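Local coordinates for rhomboid protease GlpG (Haemophilus influenzae, PDB 2NR9), which cleaves transmembrane segments of other proteins within the plane of the membrane, acting as a rhomboid-type serine protease with a serine-histidine dyad, at residues 40-45 / 108-113; 114-119 / 160-165. The protein carries 2 engineered substitutions. All coordinates share one frame; numbering follows the deposited sequence.

Contact 1 (40-45 / 108-113); sequences YPAYEE and SGPAFF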
ATOM      1  N   TYR A  40     -10.640   0.859  11.186  1.00 51.99           N
ATOM      2  CA  TYR A  40     -11.439  -0.177  10.539  1.00 52.14           C
ATOM      3  C   TYR A  40     -12.665  -0.432  11.416  1.00 53.90           C
ATOM      4  O   TYR A  40     -12.598  -0.270  12.636  1.00 53.30           O
ATOM      5  CB  TYR A  40     -10.608  -1.460  10.398  1.00 50.85           C
ATOM      6  CG  TYR A  40     -11.227  -2.514   9.502  1.00 49.78           C
ATOM      7  CD1 TYR A  40     -10.941  -2.553   8.140  1.00 48.38           C
ATOM      8  CD2 TYR A  40     -12.066  -3.487  10.022  1.00 49.31           C
ATOM      9  CE1 TYR A  40     -11.502  -3.514   7.318  1.00 49.61           C
ATOM     10  CE2 TYR A  40     -12.639  -4.456   9.206  1.00 49.83           C
ATOM     11  CZ  TYR A  40     -12.348  -4.466   7.857  1.00 49.71           C
ATOM     12  OH  TYR A  40     -12.923  -5.417   7.045  1.00 50.00           O
ATOM     13  N   PRO A  41     -13.801  -0.799  10.796  1.00 55.07           N
ATOM     14  CA  PRO A  41     -14.998  -1.053  11.578  1.00 56.65           C
ATOM     15  C   PRO A  41     -14.725  -2.030  12.719  1.00 58.64           C
ATOM     16  O   PRO A  41     -14.150  -3.095  12.502  1.00 57.87           O
ATOM     17  CB  PRO A  41     -15.955  -1.674  10.558  1.00 55.99           C
ATOM     18  CG  PRO A  41     -15.527  -1.107   9.263  1.00 55.64           C
ATOM     19  CD  PRO A  41     -14.029  -1.005   9.357  1.00 55.56           C
ATOM     20  N   ALA A  42     -15.091  -1.629  13.931  1.00 61.58           N
ATOM     21  CA  ALA A  42     -14.903  -2.451  15.119  1.00 65.06           C
ATOM     22  C   ALA A  42     -16.223  -2.523  15.854  1.00 67.72           C
ATOM     23  O   ALA A  42     -16.261  -2.690  17.074  1.00 68.80           O
ATOM     24  CB  ALA A  42     -13.845  -1.835  16.015  1.00 64.68           C
ATOM     25  N   TYR A  43     -17.309  -2.453  15.097  1.00 70.43           N
ATOM     26  CA  TYR A  43     -18.624  -2.343  15.681  1.00 72.99           C
ATOM     27  C   TYR A  43     -19.632  -2.649  14.578  1.00 73.62           C
ATOM     28  O   TYR A  43     -19.526  -2.110  13.477  1.00 73.71           O
ATOM     29  CB  TYR A  43     -18.806  -0.891  16.132  1.00 74.68           C
ATOM     30  CG  TYR A  43     -19.458  -0.697  17.472  1.00 75.76           C
ATOM     31  CD1 TYR A  43     -20.747  -0.198  17.573  1.00 76.60           C
ATOM     32  CD2 TYR A  43     -18.741  -0.905  18.645  1.00 76.53           C
ATOM     33  CE1 TYR A  43     -21.331   0.033  18.810  1.00 77.09           C
ATOM     34  CE2 TYR A  43     -19.317  -0.685  19.885  1.00 76.96           C
ATOM     35  CZ  TYR A  43     -20.610  -0.213  19.962  1.00 77.15           C
ATOM     36  OH  TYR A  43     -21.189   0.006  21.192  1.00 77.61           O
ATOM     37  N   GLU A  44     -20.594  -3.524  14.859  1.00 74.08           N
ATOM     38  CA  GLU A  44     -21.610  -3.871  13.862  1.00 74.35           C
ATOM     39  C   GLU A  44     -22.244  -2.636  13.229  1.00 73.82           C
ATOM     40  O   GLU A  44     -22.621  -2.655  12.059  1.00 73.44           O
ATOM     41  CB  GLU A  44     -22.696  -4.765  14.462  1.00 74.99           C
ATOM     42  CG  GLU A  44     -22.274  -6.204  14.686  1.00 75.74           C
ATOM     43  CD  GLU A  44     -23.442  -7.093  15.068  1.00 76.19           C
ATOM     44  OE1 GLU A  44     -23.300  -8.334  14.991  1.00 76.44           O
ATOM     45  OE2 GLU A  44     -24.514  -6.550  15.410  1.00 76.17           O
ATOM     46  N   GLU A  45     -22.370  -1.569  14.010  1.00 73.70           N
ATOM     47  CA  GLU A  45     -22.961  -0.329  13.521  1.00 73.29           C
ATOM     48  C   GLU A  45     -22.020   0.419  12.578  1.00 72.28           C
ATOM     49  O   GLU A  45     -22.455   1.264  11.795  1.00 72.53           O
ATOM     50  CB  GLU A  45     -23.367   0.571  14.688  1.00 74.20           C
ATOM     51  CG  GLU A  45     -24.476  -0.001  15.557  1.00 75.37           C
ATOM     52  CD  GLU A  45     -24.876   0.932  16.683  1.00 75.98           C
ATOM     53  OE1 GLU A  45     -26.004   0.790  17.202  1.00 76.34           O
ATOM     54  OE2 GLU A  45     -24.073   1.828  17.028  1.00 76.22           O
ATOM     55  N   SER A 108      -6.180  -9.987  14.311  1.00 57.12           N
ATOM     56  CA  SER A 108      -5.771  -9.155  15.453  1.00 57.30           C
ATOM     57  C   SER A 108      -6.758  -8.100  15.946  1.00 56.02           C
ATOM     58  O   SER A 108      -6.489  -7.431  16.936  1.00 55.51           O
ATOM     59  CB  SER A 108      -4.423  -8.484  15.169  1.00 58.62           C
ATOM     60  OG  SER A 108      -3.407  -9.445  14.946  1.00 60.61           O
ATOM     61  N   GLY A 109      -7.874  -7.918  15.256  1.00 55.54           N
ATOM     62  CA  GLY A 109      -8.826  -6.886  15.664  1.00 55.27           C
ATOM     63  C   GLY A 109      -8.593  -5.574  14.929  1.00 54.91           C
ATOM     64  O   GLY A 109      -7.572  -5.406  14.260  1.00 54.52           O
ATOM     65  N   PRO A 110      -9.500  -4.600  15.130  1.00 54.59           N
ATOM     66  CA  PRO A 110      -9.532  -3.318  14.414  1.00 53.61           C
ATOM     67  C   PRO A 110      -8.492  -2.301  14.865  1.00 52.71           C
ATOM     68  O   PRO A 110      -8.580  -1.131  14.487  1.00 52.52           O
ATOM     69  CB  PRO A 110     -10.924  -2.788  14.737  1.00 54.32           C
ATOM     70  CG  PRO A 110     -11.188  -3.308  16.125  1.00 54.52           C
ATOM     71  CD  PRO A 110     -10.548  -4.679  16.167  1.00 54.35           C
ATOM     72  N   ALA A 111      -7.507  -2.737  15.643  1.00 51.78           N
ATOM     73  CA  ALA A 111      -6.491  -1.820  16.163  1.00 51.17           C
ATOM     74  C   ALA A 111      -5.233  -1.775  15.299  1.00 50.28           C
ATOM     75  O   ALA A 111      -4.176  -2.281  15.690  1.00 50.75           O
ATOM     76  CB  ALA A 111      -6.141  -2.168  17.608  1.00 50.94           C
ATOM     77  N   PHE A 112      -5.345  -1.129  14.145  1.00 47.89           N
ATOM     78  CA  PHE A 112      -4.227  -0.997  13.232  1.00 46.35           C
ATOM     79  C   PHE A 112      -4.415   0.220  12.335  1.00 44.89           C
ATOM     80  O   PHE A 112      -5.541   0.591  12.008  1.00 43.86           O
ATOM     81  CB  PHE A 112      -4.073  -2.265  12.386  1.00 46.24           C
ATOM     82  CG  PHE A 112      -5.300  -2.622  11.591  1.00 46.18           C
ATOM     83  CD1 PHE A 112      -5.483  -2.120  10.312  1.00 46.15           C
ATOM     84  CD2 PHE A 112      -6.250  -3.488  12.110  1.00 45.72           C
ATOM     85  CE1 PHE A 112      -6.596  -2.464   9.573  1.00 45.59           C
ATOM     86  CE2 PHE A 112      -7.358  -3.836  11.376  1.00 45.56           C
ATOM     87  CZ  PHE A 112      -7.534  -3.326  10.103  1.00 45.41           C
ATOM     88  N   PHE A 113      -3.303   0.835  11.948  1.00 43.59           N
ATOM     89  CA  PHE A 113      -3.316   2.024  11.097  1.00 42.29           C
ATOM     90  C   PHE A 113      -2.080   2.034  10.224  1.00 41.45           C
ATOM     91  O   PHE A 113      -1.027   1.536  10.622  1.00 42.59           O
ATOM     92  CB  PHE A 113      -3.286   3.300  11.955  1.00 41.80           C
ATOM     93  CG  PHE A 113      -4.560   3.582  12.685  1.00 41.95           C
ATOM     94  CD1 PHE A 113      -4.620   3.483  14.063  1.00 42.74           C
ATOM     95  CD2 PHE A 113      -5.683   4.005  12.000  1.00 41.80           C
ATOM     96  CE1 PHE A 113      -5.780   3.780  14.737  1.00 42.81           C
ATOM     97  CE2 PHE A 113      -6.843   4.301  12.669  1.00 42.35           C
ATOM     98  CZ  PHE A 113      -6.897   4.183  14.037  1.00 42.45           C
TER
HETATM   99  O   HOH W   1      -8.366   0.354  12.088  1.00 45.69           O
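Tyr40 meets Phe112 through the root of its side chain, not through its hydroxyl. CB of Tyr40 lies 3.6 Å from CZ of Phe112, and Tyr40 CG is 3.8 Å from the same CZ. The rings themselves, with centroids 5.8 Å apart and planes inclined at 38°, make neither a stack nor an edge-to-face pair. Tyr40 CG stands anti to the backbone N (chi1 -168°). The tyrosine ring packs on Tyr102 and Asn105 of helix 86-108, and the side chain touches a bound phospholipid fragment. Around this pair the aromatic packing continues, with Tyr53 meeting Tyr40 and His56 meeting Phe112 edge-to-face.

Pro110 packs on the backbone and on Ala42. It directs its CB toward segment 40-45, and that atom is 3.7 Å from the carbonyl O of Tyr40. Ala42 CB lies against the same proline, too tightly in the model for its exact spacing to carry weight. The two segments belong to the connections between the first and second and between the third and fourth membrane helices of the rhomboid fold; Gly109, with positive phi, is the first residue beyond helix 86-108.

No direct hydrogen bond crosses between the segments, so polar linkage falls to water 1. It donates to Pro110 O and to Phe112 O, at 2.8 Å each, and accepts from Tyr40 N across a modelled gap short enough to be doubtful in detail. This water also lies over the centre of the Phe112 ring, 4.0 Å above its plane.

Contact 2 (114-119 / 160-165); sequences GLSGVV and FGVEMG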
ATOM      1  N   GLY A 114      -2.160   2.704   9.081  1.00 40.12           N
ATOM      2  CA  GLY A 114      -0.986   2.833   8.232  1.00 39.34           C
ATOM      3  C   GLY A 114      -1.100   2.295   6.826  1.00 40.75           C
ATOM      4  O   GLY A 114      -1.888   1.386   6.547  1.00 41.87           O
ATOM      5  N   LEU A 115      -0.169   2.744   5.990  1.00 41.42           N
ATOM      6  CA  LEU A 115      -0.140   2.439   4.569  1.00 43.39           C
ATOM      7  C   LEU A 115       0.740   1.220   4.185  1.00 45.67           C
ATOM      8  O   LEU A 115       0.849   0.886   3.002  1.00 46.34           O
ATOM      9  CB  LEU A 115       0.363   3.690   3.823  1.00 42.55           C
ATOM     10  CG  LEU A 115       0.142   3.848   2.319  1.00 43.16           C
ATOM     11  CD1 LEU A 115      -1.337   3.978   2.013  1.00 43.25           C
ATOM     12  CD2 LEU A 115       0.910   5.088   1.810  1.00 43.17           C
ATOM     13  N   SER A 116       1.333   0.541   5.169  1.00 47.24           N
ATOM     14  CA  SER A 116       2.253  -0.579   4.866  1.00 49.32           C
ATOM     15  C   SER A 116       1.627  -1.770   4.124  1.00 49.27           C
ATOM     16  O   SER A 116       2.292  -2.425   3.326  1.00 49.38           O
ATOM     17  CB  SER A 116       3.035  -1.032   6.108  1.00 50.07           C
ATOM     18  OG  SER A 116       2.169  -1.467   7.138  1.00 52.92           O
ATOM     19  N   GLY A 117       0.345  -2.022   4.363  1.00 48.88           N
ATOM     20  CA  GLY A 117      -0.364  -3.078   3.649  1.00 47.42           C
ATOM     21  C   GLY A 117      -0.487  -2.731   2.173  1.00 46.47           C
ATOM     22  O   GLY A 117      -0.431  -3.609   1.313  1.00 46.40           O
ATOM     23  N   VAL A 118      -0.668  -1.444   1.884  1.00 45.35           N
ATOM     24  CA  VAL A 118      -0.742  -0.965   0.502  1.00 43.75           C
ATOM     25  C   VAL A 118       0.647  -0.981  -0.138  1.00 41.90           C
ATOM     26  O   VAL A 118       0.800  -1.340  -1.313  1.00 42.62           O
ATOM     27  CB  VAL A 118      -1.339   0.456   0.422  1.00 44.67           C
ATOM     28  CG1 VAL A 118      -1.341   0.962  -1.021  1.00 44.11           C
ATOM     29  CG2 VAL A 118      -2.753   0.467   0.986  1.00 45.19           C
ATOM     30  N   VAL A 119       1.663  -0.651   0.657  1.00 40.65           N
ATOM     31  CA  VAL A 119       3.045  -0.648   0.187  1.00 40.60           C
ATOM     32  C   VAL A 119       3.445  -2.029  -0.331  1.00 40.79           C
ATOM     33  O   VAL A 119       3.978  -2.156  -1.424  1.00 43.76           O
ATOM     34  CB  VAL A 119       4.033  -0.191   1.306  1.00 41.15           C
ATOM     35  CG1 VAL A 119       5.462  -0.344   0.846  1.00 40.22           C
ATOM     36  CG2 VAL A 119       3.760   1.257   1.702  1.00 40.98           C
ATOM     37  N   PHE A 160      11.476  -4.869  13.331  1.00113.86           N
ATOM     38  CA  PHE A 160      11.011  -3.487  13.401  1.00112.42           C
ATOM     39  C   PHE A 160       9.623  -3.426  14.047  1.00111.12           C
ATOM     40  O   PHE A 160       9.503  -3.364  15.272  1.00111.10           O
ATOM     41  CB  PHE A 160      10.984  -2.849  12.006  1.00112.58           C
ATOM     42  CG  PHE A 160      10.624  -1.385  12.013  1.00112.67           C
ATOM     43  CD1 PHE A 160      11.575  -0.424  12.324  1.00112.68           C
ATOM     44  CD2 PHE A 160       9.343  -0.967  11.678  1.00112.71           C
ATOM     45  CE1 PHE A 160      11.250   0.922  12.328  1.00112.68           C
ATOM     46  CE2 PHE A 160       9.013   0.379  11.678  1.00112.69           C
ATOM     47  CZ  PHE A 160       9.968   1.322  12.003  1.00112.70           C
ATOM     48  N   GLY A 161       8.582  -3.457  13.219  1.00109.47           N
ATOM     49  CA  GLY A 161       7.206  -3.417  13.715  1.00107.25           C
ATOM     50  C   GLY A 161       6.373  -2.308  13.095  1.00105.50           C
ATOM     51  O   GLY A 161       6.342  -1.185  13.601  1.00105.43           O
ATOM     52  N   VAL A 162       5.680  -2.631  12.006  1.00103.56           N
ATOM     53  CA  VAL A 162       4.845  -1.652  11.318  1.00101.57           C
ATOM     54  C   VAL A 162       3.442  -1.593  11.926  1.00 99.95           C
ATOM     55  O   VAL A 162       2.461  -1.987  11.295  1.00 99.67           O
ATOM     56  CB  VAL A 162       4.748  -1.945   9.809  1.00101.61           C
ATOM     57  CG1 VAL A 162       4.016  -0.820   9.103  1.00101.50           C
ATOM     58  CG2 VAL A 162       6.138  -2.122   9.216  1.00101.63           C
ATOM     59  N   GLU A 163       3.370  -1.110  13.165  1.00 97.94           N
ATOM     60  CA  GLU A 163       2.105  -0.975  13.897  1.00 95.78           C
ATOM     61  C   GLU A 163       0.837  -1.429  13.167  1.00 93.77           C
ATOM     62  O   GLU A 163      -0.046  -0.625  12.862  1.00 93.53           O
ATOM     63  CB  GLU A 163       1.950   0.437  14.474  1.00 96.20           C
ATOM     64  CG  GLU A 163       2.799   1.490  13.780  1.00 96.42           C
ATOM     65  CD  GLU A 163       4.255   1.440  14.220  1.00 96.50           C
ATOM     66  OE1 GLU A 163       4.505   1.130  15.418  1.00 96.49           O
ATOM     67  OE2 GLU A 163       5.145   1.746  13.380  1.00 96.48           O
ATOM     68  N   MET A 164       0.755  -2.735  12.926  1.00 91.05           N
ATOM     69  CA  MET A 164      -0.408  -3.373  12.310  1.00 88.28           C
ATOM     70  C   MET A 164      -0.286  -4.864  12.538  1.00 85.76           C
ATOM     71  O   MET A 164      -1.094  -5.478  13.236  1.00 85.65           O
ATOM     72  CB  MET A 164      -0.445  -3.130  10.796  1.00 88.66           C
ATOM     73  CG  MET A 164      -0.724  -1.711  10.365  1.00 88.92           C
ATOM     74  SD  MET A 164      -0.954  -1.613   8.577  1.00 89.30           S
ATOM     75  CE  MET A 164      -2.453  -2.580   8.375  1.00 88.57           C
ATOM     76  N   GLY A 165       0.762  -5.431  11.953  1.00 82.27           N
ATOM     77  CA  GLY A 165       1.018  -6.854  12.011  1.00 78.17           C
ATOM     78  C   GLY A 165       1.369  -7.338  10.622  1.00 74.82           C
ATOM     79  O   GLY A 165       1.119  -6.645   9.633  1.00 74.39           O
TER
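Ser116, the catalytic nucleophile, faces two side chains of segment 160-165, Val162 and Met164. All three direct their CB atoms across the contact, yet they meet in different ways. The thioether of Met164 reaches over with SD 3.4 Å from Ser116 OG and 3.7 Å from the carbonyl O of Gly114, so one sulfur touches both the nucleophile and the backbone two residues earlier. The turn about the CG-SD bond (chi3 65°) swings CE away from the serine hydroxyl, to the side of Phe112. Gly117 comes near the same sulfur, its N being 4.4 Å from Met164 SD.

Val162 approaches with one branch. CG1, anti to the backbone N (chi1 -173°), is the branch on the serine side, while CB stays 3.7 Å from Ser116 OG. The modelled overlap of CG1 with OG is too close to be literal and leaves the precise fit doubtful. Val162 is the centre of an inverse gamma turn, a tight reversal in the loop that leads to helix 166-191.

Gly114, Leu115, Ser116 and Gly117 spell the GxSG motif of rhomboid proteases, with the nucleophile at the start of helix 116-131. Segment 160-165 belongs to the loop that caps the active site in this family. No hydrogen bond joins the segments: Ser116 OG is instead hydrogen-bonded to NE2 of His169, its dyad partner. Sulfur, and less certainly the valine, thus covers the nucleophile without competing for its hydrogen bond to His169, and this cap would probably have to move for a substrate to reach the serine.

Contacts 1 and 2 lie in series along the chain, contact 1 closing at residue 113 and contact 2 opening at the next, with their centres about 15 Å apart. Residues 108-119 run through both, from the end of helix 86-108 into helix 116-131. The contacts also touch directly: Phe113 O is 3.3 Å from Met164 CG, and Phe112 CD1 is 3.6 Å from Met164 CE. Met164 therefore bridges the cap over the dyad and the aromatic cluster of contact 1, which lies farther from the centre of the chain. Segment 108-113 thus joins the 40-45 loop, through contact 1, to the cap and the catalytic serine of contact 2.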